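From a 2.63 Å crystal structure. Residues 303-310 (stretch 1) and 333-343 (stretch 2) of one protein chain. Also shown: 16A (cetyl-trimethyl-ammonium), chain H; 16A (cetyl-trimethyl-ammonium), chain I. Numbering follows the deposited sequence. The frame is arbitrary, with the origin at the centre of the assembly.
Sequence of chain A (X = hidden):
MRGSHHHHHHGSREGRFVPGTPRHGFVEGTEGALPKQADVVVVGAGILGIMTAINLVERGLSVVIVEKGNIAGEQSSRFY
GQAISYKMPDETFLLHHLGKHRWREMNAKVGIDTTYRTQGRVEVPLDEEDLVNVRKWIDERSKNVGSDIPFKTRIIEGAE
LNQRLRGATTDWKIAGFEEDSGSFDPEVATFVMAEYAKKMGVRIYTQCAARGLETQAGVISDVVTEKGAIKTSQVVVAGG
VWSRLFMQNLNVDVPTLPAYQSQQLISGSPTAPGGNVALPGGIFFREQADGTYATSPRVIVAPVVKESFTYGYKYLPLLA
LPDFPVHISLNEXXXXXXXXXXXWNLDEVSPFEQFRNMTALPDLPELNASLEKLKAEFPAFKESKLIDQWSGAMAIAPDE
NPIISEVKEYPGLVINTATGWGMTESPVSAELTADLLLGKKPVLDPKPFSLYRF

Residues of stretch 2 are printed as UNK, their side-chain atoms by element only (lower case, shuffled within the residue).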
# COMPACT_ATOMS: atom_id res chain seq x y z
N PRO A 303 -13.02 11.51 2.09
CA PRO A 303 -14.36 11.69 2.68
C PRO A 303 -14.29 12.29 4.08
O PRO A 303 -13.33 12.04 4.82
CB PRO A 303 -14.92 10.26 2.74
CG PRO A 303 -13.72 9.38 2.80
CD PRO A 303 -12.61 10.09 2.07
N VAL A 304 -15.29 13.09 4.42
CA VAL A 304 -15.42 13.68 5.75
C VAL A 304 -15.84 12.59 6.73
O VAL A 304 -16.87 11.94 6.53
CB VAL A 304 -16.44 14.85 5.77
CG1 VAL A 304 -16.56 15.46 7.16
CG2 VAL A 304 -16.04 15.93 4.77
N VAL A 305 -15.02 12.37 7.76
CA VAL A 305 -15.35 11.48 8.88
C VAL A 305 -15.39 12.28 10.19
O VAL A 305 -15.15 13.49 10.19
CB VAL A 305 -14.39 10.26 8.98
CG1 VAL A 305 -14.65 9.28 7.85
CG2 VAL A 305 -12.92 10.69 9.02
N LYS A 306 -15.69 11.61 11.31
CA LYS A 306 -15.75 12.26 12.62
C LYS A 306 -14.36 12.78 13.04
O LYS A 306 -14.26 13.83 13.68
CB LYS A 306 -16.36 11.34 13.70
CG LYS A 306 -15.48 10.20 14.19
CD LYS A 306 -16.22 9.23 15.09
CE LYS A 306 -15.37 7.99 15.33
NZ LYS A 306 -16.15 6.82 15.81
N GLU A 307 -13.33 12.05 12.63
CA GLU A 307 -11.93 12.38 12.91
C GLU A 307 -11.45 13.65 12.22
O GLU A 307 -10.49 14.28 12.68
CB GLU A 307 -11.03 11.21 12.53
CG GLU A 307 -11.06 10.03 13.49
CD GLU A 307 -12.14 8.99 13.19
OE1 GLU A 307 -12.88 9.11 12.18
OE2 GLU A 307 -12.25 8.03 13.98
N SER A 308 -12.13 14.03 11.13
CA SER A 308 -11.81 15.25 10.37
C SER A 308 -11.93 16.50 11.23
O SER A 308 -11.15 17.43 11.08
CB SER A 308 -12.73 15.39 9.16
OG SER A 308 -12.87 14.16 8.46
N PHE A 309 -12.91 16.51 12.13
CA PHE A 309 -13.16 17.64 13.01
C PHE A 309 -12.14 17.75 14.16
O PHE A 309 -11.97 18.83 14.72
CB PHE A 309 -14.59 17.59 13.56
CG PHE A 309 -15.66 17.61 12.50
CD1 PHE A 309 -16.09 18.82 11.95
CD2 PHE A 309 -16.25 16.42 12.06
CE1 PHE A 309 -17.08 18.84 10.97
CE2 PHE A 309 -17.24 16.44 11.08
CZ PHE A 309 -17.65 17.65 10.54
N THR A 310 -11.48 16.64 14.47
CA THR A 310 -10.52 16.57 15.58
C THR A 310 -9.10 16.96 15.16
O THR A 310 -8.50 17.85 15.77
CB THR A 310 -10.53 15.17 16.25
OG1 THR A 310 -11.87 14.80 16.60
CG2 THR A 310 -9.66 15.15 17.51
N UNK A 333 -19.77 7.93 4.50
CA UNK A 333 -18.66 7.67 5.43
C UNK A 333 -18.79 8.43 6.75
O UNK A 333 -18.43 7.91 7.80
c UNK A 333 -16.82 5.57 4.01
n UNK A 333 -15.62 5.18 4.43
o UNK A 333 -17.79 4.81 3.96
c UNK A 333 -17.30 7.93 4.79
c UNK A 333 -16.95 7.02 3.61
N UNK A 334 -19.31 9.66 6.69
CA UNK A 334 -19.57 10.46 7.88
C UNK A 334 -20.55 9.76 8.82
O UNK A 334 -20.27 9.62 10.02
c UNK A 334 -20.06 11.87 7.53
c UNK A 334 -20.24 12.86 8.69
c UNK A 334 -21.05 14.07 8.25
c UNK A 334 -18.90 13.31 9.27
N UNK A 335 -21.67 9.30 8.26
CA UNK A 335 -22.70 8.59 9.00
C UNK A 335 -22.16 7.27 9.58
O UNK A 335 -22.40 6.97 10.75
c UNK A 335 -25.03 10.72 8.68
c UNK A 335 -24.54 9.73 7.63
c UNK A 335 -25.04 7.59 8.91
c UNK A 335 -23.98 8.38 8.15
N UNK A 336 -21.42 6.52 8.76
CA UNK A 336 -20.73 5.30 9.22
C UNK A 336 -19.73 5.57 10.35
O UNK A 336 -19.65 4.79 11.30
o UNK A 336 -22.16 3.83 7.25
c UNK A 336 -20.02 4.59 8.06
n UNK A 336 -20.44 3.80 5.81
c UNK A 336 -20.97 4.04 7.00
N UNK A 337 -19.00 6.68 10.23
CA UNK A 337 -18.02 7.11 11.22
C UNK A 337 -18.63 7.36 12.59
O UNK A 337 -18.09 6.92 13.61
c UNK A 337 -17.30 8.37 10.74
o UNK A 337 -16.13 8.61 11.50
N UNK A 338 -19.78 8.05 12.62
CA UNK A 338 -20.48 8.35 13.86
C UNK A 338 -21.12 7.12 14.51
O UNK A 338 -21.32 7.09 15.73
c UNK A 338 -20.94 10.85 13.72
c UNK A 338 -20.98 11.68 12.60
c UNK A 338 -21.52 9.46 13.68
c UNK A 338 -20.36 11.35 14.90
c UNK A 338 -20.44 12.96 12.64
c UNK A 338 -19.82 12.63 14.94
c UNK A 338 -19.87 13.44 13.81
N UNK A 339 -21.42 6.10 13.70
CA UNK A 339 -22.03 4.88 14.23
C UNK A 339 -21.06 3.69 14.39
O UNK A 339 -21.47 2.59 14.75
c UNK A 339 -25.95 3.51 12.44
c UNK A 339 -23.32 4.53 13.48
c UNK A 339 -23.17 3.91 12.10
s UNK A 339 -24.74 3.95 11.18
N UNK A 340 -19.78 3.94 14.11
CA UNK A 340 -18.71 3.06 14.55
C UNK A 340 -18.40 3.41 16.00
O UNK A 340 -18.14 4.58 16.32
c UNK A 340 -17.46 2.44 12.39
o UNK A 340 -15.32 3.40 11.83
n UNK A 340 -16.55 2.56 10.16
c UNK A 340 -16.35 2.84 11.44
c UNK A 340 -17.46 3.24 13.69
N UNK A 341 -18.44 2.40 16.87
CA UNK A 341 -18.07 2.57 18.28
C UNK A 341 -16.58 2.84 18.43
O UNK A 341 -15.76 2.38 17.63
o UNK A 341 -19.84 1.42 19.46
c UNK A 341 -18.48 1.35 19.10
N UNK A 342 -16.24 3.62 19.46
CA UNK A 342 -14.85 3.89 19.83
C UNK A 342 -14.36 2.82 20.81
O UNK A 342 -13.15 2.59 20.93
o UNK A 342 -15.48 5.43 21.61
c UNK A 342 -15.06 6.38 19.44
c UNK A 342 -14.67 5.30 20.44
N UNK A 343 -15.31 2.17 21.49
CA UNK A 343 -15.03 1.11 22.45
C UNK A 343 -16.06 -0.02 22.41
O UNK A 343 -17.25 0.22 22.22
c UNK A 343 -12.11 3.95 24.16
c UNK A 343 -14.92 1.67 23.87
n UNK A 343 -11.55 2.87 24.68
c UNK A 343 -13.60 2.33 24.14
n UNK A 343 -13.35 3.64 23.83
c UNK A 343 -12.46 1.84 24.67
C1 16A H . -32.02 17.83 10.75
C2 16A H . -30.73 17.08 10.52
C3 16A H . -30.70 15.80 11.35
C4 16A H . -29.58 14.87 10.90
C5 16A H . -29.25 13.86 11.99
C6 16A H . -28.89 12.50 11.39
C7 16A H . -27.71 11.89 12.13
C8 16A H . -27.79 10.37 12.16
C9 16A H . -26.40 9.76 12.23
C10 16A H . -26.37 8.52 13.12
C11 16A H . -25.76 8.81 14.48
C12 16A H . -24.92 7.64 14.96
C13 16A H . -25.64 6.84 16.03
C14 16A H . -24.87 6.91 17.34
C15 16A H . -24.62 5.53 17.94
C16 16A H . -23.12 5.19 17.92
N1 16A H . -22.38 5.20 19.22
C17 16A H . -22.38 6.53 19.88
C18 16A H . -22.91 4.19 20.16
C19 16A H . -20.99 4.86 18.93
C1 16A I . -22.32 23.21 8.92
C2 16A I . -22.07 22.66 10.31
C3 16A I . -23.14 21.65 10.70
C4 16A I . -22.76 20.97 12.01
C5 16A I . -23.22 19.52 12.04
C6 16A I . -22.04 18.54 12.08
C7 16A I . -22.48 17.12 12.45
C8 16A I . -22.97 16.32 11.25
C9 16A I . -24.49 16.12 11.30
C10 16A I . -24.96 15.05 10.32
C11 16A I . -25.23 15.62 8.92
C12 16A I . -25.69 14.53 7.97
C13 16A I . -24.75 14.39 6.77
C14 16A I . -25.20 13.22 5.90
C15 16A I . -24.24 12.96 4.75
C16 16A I . -24.46 11.57 4.13
N1 16A I . -24.91 11.50 2.71
C17 16A I . -26.33 11.84 2.62
C18 16A I . -24.15 12.39 1.81
C19 16A I . -24.79 10.13 2.20

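Position 333 carries three side-chain carbons in a row, the third bearing one oxygen and one nitrogen. Its CA-to-CB bond points toward stretch 1, and its CB lies 3.9 Å from CB of Pro 303. A terminal amide on three carbons is Gln 333.

Position 334 has four carbons forked at the second. One branch end lies 3.8 Å from CG1 of Val 304 and 4.0 Å from CE2 of Phe 309, near the plane of that ring and at its edge. The fork one carbon beyond CB identifies Leu 334, with CD1 as the inserted methyl.

Position 335 also has four carbons, but forked at the first, with one arm two carbons long: Ile 335. It points away from stretch 1, and its CD1 lies 3.7 Å from C14 of the chain I detergent.

Position 336 shows two carbons, the second with one oxygen and one nitrogen, and makes no contact with stretch 1. It is Asn 336, whose ND2 gives a weak hydrogen bond to OE1 of Gln 333 (3.4 Å).

Position 337 has one carbon and one oxygen, the oxygen 3.0 Å from N of Lys 306. This is Ser 337; the N-H...OG angle of 168° makes the contact a nearly straight hydrogen bond, with the backbone amide as donor.

Position 338 is one carbon followed by a six-carbon ring, hence Phe 338. CB of Lys 306 sits 4.1 Å from the ring centroid and 19° off the normal, a CH-pi contact over the face.

Position 339 is an unbranched chain of two carbons, sulfur and carbon: Met 339. It points away from stretch 1.

Position 340 repeats the three-carbon amide pattern, so it is Gln 340. Its backbone O is 3.0 Å from NZ of Lys 306, but the angle is too poor for a hydrogen bond.

Position 341, one carbon and one oxygen, is Ser 341, pointing away from stretch 1.

Position 342 has a carbon carrying one oxygen and one carbon: Thr 342, its CG2 3.8 Å from NZ of Lys 306.

Position 343 has a five-membered ring of three carbons and two nitrogens, His 343, out of reach of stretch 1.

The contact centres on Lys 306, which has the largest covered area, 116 Å². Its backbone N is held by OG of Ser 337, while its extended side chain carries NZ to O of Ser 337 for a second hydrogen bond (2.9 Å). Leu 334 adds apolar packing against Val 304 and Phe 309.

Stretch 2 (333-343) QLINSFMQSTH
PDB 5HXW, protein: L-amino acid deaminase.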